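Local coordinates for mandelate racemase/muconate lactonizing protein (Thermobispora bispora, PDB 3VC5) that probably catalyses the magnesium-dependent dehydration of D-glucarate to 5-dehydro-4-deoxy-D-glucarate, as a member of the mandelate racemase/muconate lactonizing enzyme family, at residues G156-Y167 against A355-T366; P283-P293 against P304-W315. One frame throughout, in Å; residues are numbered along the deposited sequence.

Interaction 1. Residues G156-Y167 against A355-T366; sequences GKVRDAVPYSAY and AATPAITHACDT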
loop_
_atom_site.group_PDB
_atom_site.type_symbol
_atom_site.label_atom_id
_atom_site.label_comp_id
_atom_site.label_asym_id
_atom_site.label_seq_id
_atom_site.Cartn_x
_atom_site.Cartn_y
_atom_site.Cartn_z
ATOM N N GLY A 156 -3.907 7.435 -10.962
ATOM C CA GLY A 156 -3.943 8.673 -11.764
ATOM C C GLY A 156 -2.976 9.723 -11.222
ATOM O O GLY A 156 -2.694 9.755 -10.021
ATOM N N LYS A 157 -2.417 10.547 -12.106
ATOM C CA LYS A 157 -1.466 11.554 -11.667
ATOM C C LYS A 157 -2.148 12.582 -10.789
ATOM O O LYS A 157 -3.279 13.028 -11.075
ATOM C CB LYS A 157 -0.807 12.251 -12.845
ATOM C CG LYS A 157 -1.731 13.076 -13.697
ATOM C CD LYS A 157 -1.027 13.527 -14.994
ATOM C CE LYS A 157 -2.001 14.332 -15.882
ATOM N NZ LYS A 157 -1.365 14.911 -17.082
ATOM N N VAL A 158 -1.451 12.979 -9.729
ATOM C CA VAL A 158 -1.928 14.050 -8.861
ATOM C C VAL A 158 -1.178 15.331 -9.101
ATOM O O VAL A 158 -1.486 16.365 -8.487
ATOM C CB VAL A 158 -1.868 13.663 -7.368
ATOM C CG1 VAL A 158 -2.464 12.289 -7.165
ATOM C CG2 VAL A 158 -0.450 13.691 -6.841
ATOM N N ARG A 159 -0.173 15.250 -9.974
ATOM C CA ARG A 159 0.577 16.417 -10.406
ATOM C C ARG A 159 0.968 16.185 -11.859
ATOM O O ARG A 159 1.199 15.039 -12.267
ATOM C CB ARG A 159 1.791 16.637 -9.500
ATOM C CG ARG A 159 2.638 15.386 -9.297
ATOM C CD ARG A 159 3.671 15.550 -8.160
ATOM N NE ARG A 159 3.087 15.721 -6.823
ATOM C CZ ARG A 159 2.834 14.737 -5.949
ATOM N NH1 ARG A 159 3.045 13.459 -6.256
ATOM N NH2 ARG A 159 2.324 15.034 -4.758
ATOM N N ASP A 160 0.994 17.250 -12.657
ATOM C CA ASP A 160 1.273 17.112 -14.084
ATOM C C ASP A 160 2.751 16.871 -14.385
ATOM O O ASP A 160 3.080 16.297 -15.431
ATOM C CB ASP A 160 0.810 18.357 -14.857
ATOM C CG ASP A 160 -0.693 18.486 -14.918
ATOM O OD1 ASP A 160 -1.404 17.480 -14.694
ATOM O OD2 ASP A 160 -1.175 19.602 -15.219
ATOM N N ALA A 161 3.633 17.302 -13.473
ATOM C CA ALA A 161 5.069 17.174 -13.653
ATOM C C ALA A 161 5.710 16.865 -12.299
ATOM O O ALA A 161 5.168 17.254 -11.266
ATOM C CB ALA A 161 5.654 18.456 -14.272
ATOM N N VAL A 162 6.844 16.167 -12.312
ATOM C CA VAL A 162 7.514 15.722 -11.090
ATOM C C VAL A 162 8.797 16.505 -10.936
ATOM O O VAL A 162 9.703 16.396 -11.775
ATOM C CB VAL A 162 7.856 14.238 -11.203
ATOM C CG1 VAL A 162 8.754 13.789 -10.049
ATOM C CG2 VAL A 162 6.557 13.399 -11.279
ATOM N N PRO A 163 8.881 17.330 -9.889
ATOM C CA PRO A 163 10.129 18.065 -9.676
ATOM C C PRO A 163 11.287 17.157 -9.275
ATOM O O PRO A 163 11.109 16.224 -8.487
ATOM C CB PRO A 163 9.793 19.015 -8.504
ATOM C CG PRO A 163 8.290 19.108 -8.505
ATOM C CD PRO A 163 7.823 17.733 -8.939
ATOM N N TYR A 164 12.465 17.484 -9.810
ATOM C CA TYR A 164 13.725 16.826 -9.523
ATOM C C TYR A 164 14.711 17.850 -8.968
ATOM O O TYR A 164 14.633 19.040 -9.288
ATOM C CB TYR A 164 14.312 16.103 -10.768
ATOM C CG TYR A 164 13.579 14.823 -11.127
ATOM C CD1 TYR A 164 14.008 13.580 -10.621
ATOM C CD2 TYR A 164 12.446 14.861 -11.918
ATOM C CE1 TYR A 164 13.323 12.403 -10.925
ATOM C CE2 TYR A 164 11.761 13.704 -12.242
ATOM C CZ TYR A 164 12.195 12.470 -11.711
ATOM O OH TYR A 164 11.516 11.332 -12.032
ATOM N N SER A 165 15.669 17.369 -8.185
ATOM C CA SER A 165 16.766 18.182 -7.655
ATOM C C SER A 165 17.975 18.166 -8.586
ATOM O O SER A 165 18.153 17.253 -9.417
ATOM C CB SER A 165 17.188 17.659 -6.269
ATOM O OG SER A 165 17.652 16.320 -6.384
ATOM N N ALA A 166 18.809 19.192 -8.440
ATOM C CA ALA A 166 20.127 19.225 -9.034
ATOM C C ALA A 166 21.055 18.404 -8.142
ATOM O O ALA A 166 21.284 18.779 -6.982
ATOM C CB ALA A 166 20.626 20.682 -9.093
ATOM N N TYR A 167 21.587 17.311 -8.682
ATOM C CA TYR A 167 22.411 16.369 -7.907
ATOM C C TYR A 167 23.876 16.768 -8.107
ATOM O O TYR A 167 24.509 16.399 -9.086
ATOM C CB TYR A 167 22.188 14.926 -8.361
ATOM C CG TYR A 167 22.399 13.894 -7.257
ATOM C CD1 TYR A 167 23.310 14.105 -6.219
ATOM C CD2 TYR A 167 21.701 12.681 -7.290
ATOM C CE1 TYR A 167 23.481 13.157 -5.209
ATOM C CE2 TYR A 167 21.867 11.718 -6.267
ATOM C CZ TYR A 167 22.763 11.951 -5.252
ATOM O OH TYR A 167 22.930 11.026 -4.200
ATOM N N ALA A 355 4.473 10.898 -9.826
ATOM C CA ALA A 355 3.300 11.672 -10.243
ATOM C C ALA A 355 2.002 11.160 -9.622
ATOM O O ALA A 355 1.070 11.940 -9.380
ATOM C CB ALA A 355 3.172 11.688 -11.803
ATOM N N ALA A 356 1.935 9.850 -9.398
ATOM C CA ALA A 356 0.691 9.188 -8.997
ATOM C C ALA A 356 0.687 8.842 -7.519
ATOM O O ALA A 356 -0.213 8.124 -7.074
ATOM C CB ALA A 356 0.454 7.889 -9.832
ATOM N N THR A 357 1.656 9.347 -6.748
ATOM C CA THR A 357 1.728 8.957 -5.339
ATOM C C THR A 357 1.621 10.232 -4.529
ATOM O O THR A 357 2.561 11.035 -4.473
ATOM C CB THR A 357 3.048 8.157 -5.017
ATOM O OG1 THR A 357 3.095 7.000 -5.865
ATOM C CG2 THR A 357 3.106 7.733 -3.514
ATOM N N PRO A 358 0.458 10.434 -3.883
ATOM C CA PRO A 358 0.271 11.700 -3.187
ATOM C C PRO A 358 1.405 12.047 -2.202
ATOM O O PRO A 358 1.779 13.202 -2.106
ATOM C CB PRO A 358 -1.061 11.506 -2.442
ATOM C CG PRO A 358 -1.819 10.509 -3.292
ATOM C CD PRO A 358 -0.773 9.623 -3.950
ATOM N N ALA A 359 1.948 11.067 -1.478
ATOM C CA ALA A 359 2.938 11.370 -0.440
ATOM C C ALA A 359 4.359 11.689 -0.932
ATOM O O ALA A 359 5.198 12.139 -0.138
ATOM C CB ALA A 359 2.968 10.254 0.619
ATOM N N ILE A 360 4.652 11.466 -2.215
ATOM C CA ILE A 360 5.983 11.807 -2.694
ATOM C C ILE A 360 5.911 13.288 -3.024
ATOM O O ILE A 360 5.514 13.681 -4.127
ATOM C CB ILE A 360 6.461 10.949 -3.888
ATOM C CG1 ILE A 360 6.528 9.461 -3.470
ATOM C CG2 ILE A 360 7.834 11.488 -4.372
ATOM C CD1 ILE A 360 6.867 8.486 -4.604
ATOM N N THR A 361 6.286 14.099 -2.039
ATOM C CA THR A 361 6.063 15.549 -2.075
ATOM C C THR A 361 7.358 16.363 -2.108
ATOM O O THR A 361 7.334 17.570 -2.322
ATOM C CB THR A 361 5.201 15.995 -0.857
ATOM O OG1 THR A 361 5.718 15.389 0.338
ATOM C CG2 THR A 361 3.753 15.571 -1.055
ATOM N N HIS A 362 8.493 15.701 -1.895
ATOM C CA HIS A 362 9.791 16.351 -2.005
ATOM C C HIS A 362 10.319 16.128 -3.418
ATOM O O HIS A 362 9.935 15.148 -4.072
ATOM C CB HIS A 362 10.762 15.764 -0.968
ATOM C CG HIS A 362 10.388 16.080 0.445
ATOM N ND1 HIS A 362 10.844 17.201 1.111
ATOM C CD2 HIS A 362 9.579 15.431 1.315
ATOM C CE1 HIS A 362 10.357 17.209 2.343
ATOM N NE2 HIS A 362 9.577 16.150 2.489
ATOM N N ALA A 363 11.195 17.010 -3.895
ATOM C CA ALA A 363 11.810 16.831 -5.231
ATOM C C ALA A 363 12.526 15.488 -5.256
ATOM O O ALA A 363 13.180 15.114 -4.276
ATOM C CB ALA A 363 12.804 17.954 -5.539
ATOM N N CYS A 364 12.382 14.734 -6.348
ATOM C CA CYS A 364 13.100 13.470 -6.464
ATOM C C CYS A 364 14.528 13.687 -6.921
ATOM O O CYS A 364 14.828 14.635 -7.668
ATOM C CB CYS A 364 12.420 12.533 -7.484
ATOM S SG CYS A 364 10.723 12.054 -7.102
ATOM N N ASP A 365 15.415 12.764 -6.543
ATOM C CA ASP A 365 16.794 12.813 -7.047
ATOM C C ASP A 365 16.874 12.178 -8.424
ATOM O O ASP A 365 16.116 11.266 -8.727
ATOM C CB ASP A 365 17.741 12.088 -6.098
ATOM C CG ASP A 365 17.945 12.840 -4.795
ATOM O OD1 ASP A 365 17.603 14.038 -4.715
ATOM O OD2 ASP A 365 18.383 12.186 -3.824
ATOM N N THR A 366 17.789 12.676 -9.257
ATOM C CA THR A 366 18.155 11.961 -10.482
ATOM C C THR A 366 19.606 12.255 -10.874
ATOM O O THR A 366 20.104 13.378 -10.653
ATOM C CB THR A 366 17.231 12.311 -11.679
ATOM O OG1 THR A 366 17.627 11.515 -12.810
ATOM C CG2 THR A 366 17.224 13.797 -12.012
HETATM O O HOH W 1 9.014 15.109 -6.783
HETATM O O HOH W 2 20.187 16.227 -11.107
HETATM O O HOH W 3 19.066 14.953 -7.990
#

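Interaction 2. Residues P283-P293 against P304-W315; sequences PLATNMCVVTP and PIGVLLIDHHYW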
loop_
_atom_site.group_PDB
_atom_site.type_symbol
_atom_site.label_atom_id
_atom_site.label_comp_id
_atom_site.label_asym_id
_atom_site.label_seq_id
_atom_site.Cartn_x
_atom_site.Cartn_y
_atom_site.Cartn_z
ATOM N N PRO A 283 15.042 17.819 9.764
ATOM C CA PRO A 283 14.821 16.369 9.636
ATOM C C PRO A 283 16.025 15.645 9.021
ATOM O O PRO A 283 16.761 16.237 8.210
ATOM C CB PRO A 283 13.649 16.261 8.670
ATOM C CG PRO A 283 13.058 17.646 8.521
ATOM C CD PRO A 283 14.129 18.629 8.927
ATOM N N LEU A 284 16.231 14.386 9.408
ATOM C CA LEU A 284 17.196 13.518 8.731
ATOM C C LEU A 284 16.448 12.698 7.679
ATOM O O LEU A 284 15.238 12.433 7.820
ATOM C CB LEU A 284 17.846 12.546 9.711
ATOM C CG LEU A 284 18.637 13.190 10.855
ATOM C CD1 LEU A 284 19.494 12.126 11.568
ATOM C CD2 LEU A 284 19.497 14.355 10.366
ATOM N N ALA A 285 17.175 12.308 6.624
ATOM C CA ALA A 285 16.645 11.433 5.595
ATOM C C ALA A 285 17.572 10.243 5.458
ATOM O O ALA A 285 18.731 10.298 5.876
ATOM C CB ALA A 285 16.595 12.187 4.251
ATOM N N THR A 286 17.102 9.176 4.807
ATOM C CA THR A 286 18.009 8.059 4.558
ATOM C C THR A 286 17.683 7.325 3.260
ATOM O O THR A 286 16.492 7.248 2.846
ATOM C CB THR A 286 17.981 7.020 5.732
ATOM O OG1 THR A 286 19.118 6.159 5.619
ATOM C CG2 THR A 286 16.716 6.190 5.695
ATOM N N ASN A 287 18.730 6.757 2.655
ATOM C CA ASN A 287 18.571 5.589 1.775
ATOM C C ASN A 287 19.613 4.532 2.140
ATOM O O ASN A 287 20.088 3.788 1.270
ATOM C CB ASN A 287 18.695 5.961 0.289
ATOM C CG ASN A 287 19.959 6.773 -0.030
ATOM O OD1 ASN A 287 19.867 7.977 -0.253
ATOM N ND2 ASN A 287 21.127 6.120 -0.097
ATOM N N MET A 288 19.944 4.454 3.443
ATOM C CA MET A 288 20.975 3.519 3.932
ATOM C C MET A 288 20.538 2.708 5.112
ATOM O O MET A 288 20.823 1.521 5.123
ATOM C CB MET A 288 22.312 4.218 4.279
ATOM C CG MET A 288 22.950 4.881 3.046
ATOM S SD MET A 288 24.475 5.785 3.453
ATOM C CE MET A 288 25.621 4.455 3.838
ATOM N N CYS A 289 19.868 3.314 6.095
ATOM C CA CYS A 289 19.508 2.545 7.298
ATOM C C CYS A 289 18.064 2.034 7.237
ATOM O O CYS A 289 17.645 1.268 8.086
ATOM C CB CYS A 289 19.777 3.374 8.583
ATOM S SG CYS A 289 18.661 4.780 8.908
ATOM N N VAL A 290 17.284 2.536 6.276
ATOM C CA VAL A 290 15.939 1.999 5.995
ATOM C C VAL A 290 15.833 1.778 4.498
ATOM O O VAL A 290 15.686 2.768 3.736
ATOM C CB VAL A 290 14.835 2.982 6.450
ATOM C CG1 VAL A 290 13.437 2.420 6.173
ATOM C CG2 VAL A 290 15.000 3.318 7.950
ATOM N N VAL A 291 15.965 0.518 4.069
ATOM C CA VAL A 291 16.067 0.229 2.631
ATOM C C VAL A 291 15.237 -0.993 2.232
ATOM O O VAL A 291 15.308 -1.453 1.098
ATOM C CB VAL A 291 17.551 0.090 2.146
ATOM C CG1 VAL A 291 18.315 1.421 2.330
ATOM C CG2 VAL A 291 18.235 -1.019 2.918
ATOM N N THR A 292 14.498 -1.556 3.193
ATOM C CA THR A 292 13.651 -2.707 2.879
ATOM C C THR A 292 12.556 -2.738 3.962
ATOM O O THR A 292 12.728 -2.126 5.013
ATOM C CB THR A 292 14.507 -4.013 2.822
ATOM O OG1 THR A 292 13.716 -5.053 2.255
ATOM C CG2 THR A 292 14.982 -4.469 4.201
ATOM N N PRO A 293 11.409 -3.371 3.705
ATOM C CA PRO A 293 10.335 -3.177 4.686
ATOM C C PRO A 293 10.631 -3.659 6.103
ATOM O O PRO A 293 10.120 -3.069 7.067
ATOM C CB PRO A 293 9.147 -3.953 4.044
ATOM C CG PRO A 293 9.402 -3.777 2.538
ATOM C CD PRO A 293 10.900 -4.002 2.454
ATOM N N PRO A 304 14.995 7.366 13.444
ATOM C CA PRO A 304 16.249 7.837 12.844
ATOM C C PRO A 304 15.984 8.870 11.740
ATOM O O PRO A 304 16.895 9.596 11.345
ATOM C CB PRO A 304 16.821 6.567 12.212
ATOM C CG PRO A 304 15.601 5.730 11.875
ATOM C CD PRO A 304 14.636 5.996 13.011
ATOM N N ILE A 305 14.765 8.906 11.218
ATOM C CA ILE A 305 14.491 9.764 10.052
ATOM C C ILE A 305 13.143 10.444 10.133
ATOM O O ILE A 305 12.205 9.942 10.756
ATOM C CB ILE A 305 14.550 9.001 8.727
ATOM C CG1 ILE A 305 13.425 7.955 8.691
ATOM C CG2 ILE A 305 15.971 8.426 8.495
ATOM C CD1 ILE A 305 13.329 7.132 7.400
ATOM N N GLY A 306 13.065 11.594 9.464
ATOM C CA GLY A 306 11.821 12.241 9.185
ATOM C C GLY A 306 11.459 12.078 7.715
ATOM O O GLY A 306 10.306 12.336 7.340
ATOM N N VAL A 307 12.432 11.678 6.878
ATOM C CA VAL A 307 12.237 11.557 5.424
ATOM C C VAL A 307 12.862 10.249 4.924
ATOM O O VAL A 307 14.045 9.989 5.178
ATOM C CB VAL A 307 12.889 12.731 4.664
ATOM C CG1 VAL A 307 12.639 12.592 3.165
ATOM C CG2 VAL A 307 12.360 14.076 5.178
ATOM N N LEU A 308 12.074 9.428 4.228
ATOM C CA LEU A 308 12.589 8.221 3.570
ATOM C C LEU A 308 12.764 8.534 2.071
ATOM O O LEU A 308 11.822 9.033 1.443
ATOM C CB LEU A 308 11.601 7.049 3.692
ATOM C CG LEU A 308 12.046 5.767 2.990
ATOM C CD1 LEU A 308 13.369 5.258 3.609
ATOM C CD2 LEU A 308 10.935 4.709 3.091
ATOM N N LEU A 309 13.932 8.229 1.503
ATOM C CA LEU A 309 14.088 8.272 0.038
ATOM C C LEU A 309 13.671 6.885 -0.433
ATOM O O LEU A 309 14.371 5.900 -0.191
ATOM C CB LEU A 309 15.541 8.553 -0.371
ATOM C CG LEU A 309 15.956 10.035 -0.395
ATOM C CD1 LEU A 309 16.023 10.653 1.017
ATOM C CD2 LEU A 309 17.287 10.203 -1.108
ATOM N N ILE A 310 12.507 6.799 -1.053
ATOM C CA ILE A 310 12.042 5.546 -1.639
ATOM C C ILE A 310 12.838 5.318 -2.943
ATOM O O ILE A 310 13.440 6.251 -3.514
ATOM C CB ILE A 310 10.528 5.655 -1.929
ATOM C CG1 ILE A 310 9.877 4.285 -2.102
ATOM C CG2 ILE A 310 10.260 6.485 -3.187
ATOM C CD1 ILE A 310 9.898 3.470 -0.803
ATOM N N ASP A 311 12.838 4.083 -3.425
ATOM C CA ASP A 311 13.553 3.766 -4.660
ATOM C C ASP A 311 12.995 2.454 -5.164
ATOM O O ASP A 311 13.206 1.407 -4.523
ATOM C CB ASP A 311 15.077 3.698 -4.435
ATOM C CG ASP A 311 15.844 3.414 -5.717
ATOM O OD1 ASP A 311 15.254 2.760 -6.634
ATOM O OD2 ASP A 311 17.056 3.745 -5.785
ATOM N N HIS A 312 12.216 2.509 -6.238
ATOM C CA HIS A 312 11.528 1.294 -6.711
ATOM C C HIS A 312 12.502 0.219 -7.127
ATOM O O HIS A 312 12.110 -0.966 -7.224
ATOM C CB HIS A 312 10.548 1.607 -7.842
ATOM C CG HIS A 312 11.189 1.831 -9.184
ATOM N ND1 HIS A 312 11.517 3.087 -9.644
ATOM C CD2 HIS A 312 11.540 0.959 -10.172
ATOM C CE1 HIS A 312 12.048 2.988 -10.853
ATOM N NE2 HIS A 312 12.027 1.712 -11.221
ATOM N N HIS A 313 13.762 0.598 -7.406
ATOM C CA HIS A 313 14.729 -0.403 -7.881
ATOM C C HIS A 313 15.144 -1.370 -6.785
ATOM O O HIS A 313 15.657 -2.449 -7.082
ATOM C CB HIS A 313 15.990 0.260 -8.461
ATOM C CG HIS A 313 15.711 1.196 -9.600
ATOM N ND1 HIS A 313 15.481 2.533 -9.400
ATOM C CD2 HIS A 313 15.690 1.000 -10.945
ATOM C CE1 HIS A 313 15.295 3.127 -10.584
ATOM N NE2 HIS A 313 15.392 2.205 -11.531
ATOM N N TYR A 314 14.964 -0.989 -5.519
ATOM C CA TYR A 314 15.266 -1.978 -4.458
ATOM C C TYR A 314 14.139 -2.130 -3.443
ATOM O O TYR A 314 14.249 -2.995 -2.564
ATOM C CB TYR A 314 16.642 -1.724 -3.772
ATOM C CG TYR A 314 16.790 -0.378 -3.075
ATOM C CD1 TYR A 314 16.291 -0.177 -1.794
ATOM C CD2 TYR A 314 17.438 0.695 -3.700
ATOM C CE1 TYR A 314 16.470 1.035 -1.127
ATOM C CE2 TYR A 314 17.624 1.897 -3.046
ATOM C CZ TYR A 314 17.090 2.084 -1.786
ATOM O OH TYR A 314 17.273 3.303 -1.161
ATOM N N TRP A 315 13.054 -1.344 -3.571
ATOM C CA TRP A 315 11.857 -1.569 -2.726
ATOM C C TRP A 315 10.841 -2.487 -3.431
ATOM O O TRP A 315 9.785 -2.766 -2.895
ATOM C CB TRP A 315 11.196 -0.259 -2.279
ATOM C CG TRP A 315 11.933 0.442 -1.176
ATOM C CD1 TRP A 315 12.976 1.325 -1.310
ATOM C CD2 TRP A 315 11.672 0.337 0.231
ATOM N NE1 TRP A 315 13.356 1.809 -0.081
ATOM C CE2 TRP A 315 12.592 1.205 0.896
ATOM C CE3 TRP A 315 10.753 -0.399 0.995
ATOM C CZ2 TRP A 315 12.613 1.360 2.287
ATOM C CZ3 TRP A 315 10.775 -0.254 2.413
ATOM C CH2 TRP A 315 11.700 0.642 3.032
HETATM O O HOH W 4 15.542 3.629 1.017
HETATM O O HOH W 5 13.199 -4.287 -0.316
#

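Interaction 1. Residues G156-Y167 against A355-T366
Where the first strand of the enolase-type barrel, 161-169, meets the chain leaving helix 344-355, Tyr164 and Cys364 form a single backbone bridge. Cys364 N gives a hydrogen bond to Pro163 O at 2.9 Å, and Cys364 O takes one from Ser165 N. Both partners flank Tyr164, the pattern of a parallel pairing. Cys364 also packs on Met337 of strand 334-337, consistent with this stretch closing the barrel between its first and seventh strands.

The Tyr164 ring lies beside the bridge with CE1 3.6 Å from Cys364 CB, and the Cys364 sulfur approaches it obliquely in a sulfur-aromatic contact. The side chains of Thr366 and Tyr164 cross at about a right angle, with Thr366 CG2 3.5 Å from Tyr164 CD1, while Tyr164 OH bonds to Thr351. Ser165 OG, set between its own N and carbonyl carbon (chi1 61°), donates to the anti side of Asp365 OD1 at 2.8 Å. That carboxylate also makes salt bridges to Lys209 and Arg237. Lys209 hydrogen-bonds to Tyr167 OH, and the Tyr167 side chain lies close to that of Lys211, the predicted proton acceptor.

At the other end Val158 N donates a nearly straight bond to Ala355 O (2.7 Å, 170°), joining the loop to the last turn of helix 344-355. The Arg159 chain bends at chi3 (65°) and brings its guanidinium edge to the type I turn 357-360. NH1 donates to Thr357 O (3.0 Å) and NH2 to Pro358 O (3.3 Å); both oxygens lie in or near the guanidinium plane, though each donor stands above its acceptor's carbonyl plane. Val158 CG2 sits 3.4 Å above one guanidinium face, with Ile360 O over the other. Thr357 O accepts Ile360 N as well, from the opposite face of its carbonyl plane to NH1. One cation thus holds two turn carbonyls, fixing the guanidinium's rotation and probably stiffening the turn.

Interaction 2. Residues P283-P293 against P304-W315
Ala285 CB packs 3.6 Å from Leu309 CD1 and also touches Val307, on one face of the parallel pair formed by strands 284-286 and 307-310. These strands and helix 296-302 make a beta-alpha-beta unit of the barrel. On the other face, Thr286 CG2 and Ile305 CG2 meet at 3.7 Å, their side chains crossing at about a right angle, and Leu308 CD1 fills in against Val290 CG1.

Beyond the strand ends, the Trp315 indole carries the backbone of Val291 and Thr292 over one face, with Ile310 CD1 on the opposite face. Its CZ3 reaches Pro293 CD at 3.8 Å. With an alanine here in place of the indole, the 291-293 backbone is likely to lose the surface it rests on, and Ile310 and Pro293 their aromatic partner.

Backbone bonds supply the polar frame: Leu284 O takes both Gly306 N and Val307 N, and Leu309 N reaches Thr286 O at 3.1 Å (166°). Asn287, which binds magnesium in a structure of this protein although no ion is bound to this chain, lies just past its strand, with Tyr314 OH 3.3 Å from its CB. At the polar edge one water accepts from Tyr314 OH and from Trp315 NE1 at 3.0 Å, and donates to Val290 O and Leu309 O.

Both contacts belong to the same barrel sheet and are mostly buried, but they join different elements. Interaction 2 pairs two consecutive strands of a single beta-alpha-beta unit, with only a short helical connection between. Interaction 1 brings together parts nearly 190 residues apart, and interaction 2 is nested within the loop it closes. Their centres lie about 16 Å apart, yet they touch: Asp365 OD2 is 3.5 Å from Leu309 CD2, and Ile360 packs on Ile310. Both use backbone bonds and apolar packing. Interaction 1 adds the charged Arg159 and Asp365 and reaches the subunit interface, where Val158 and Pro358 pack on His96 of the second subunit; no charged side chain bonds across interaction 2, which leans on aromatic packing.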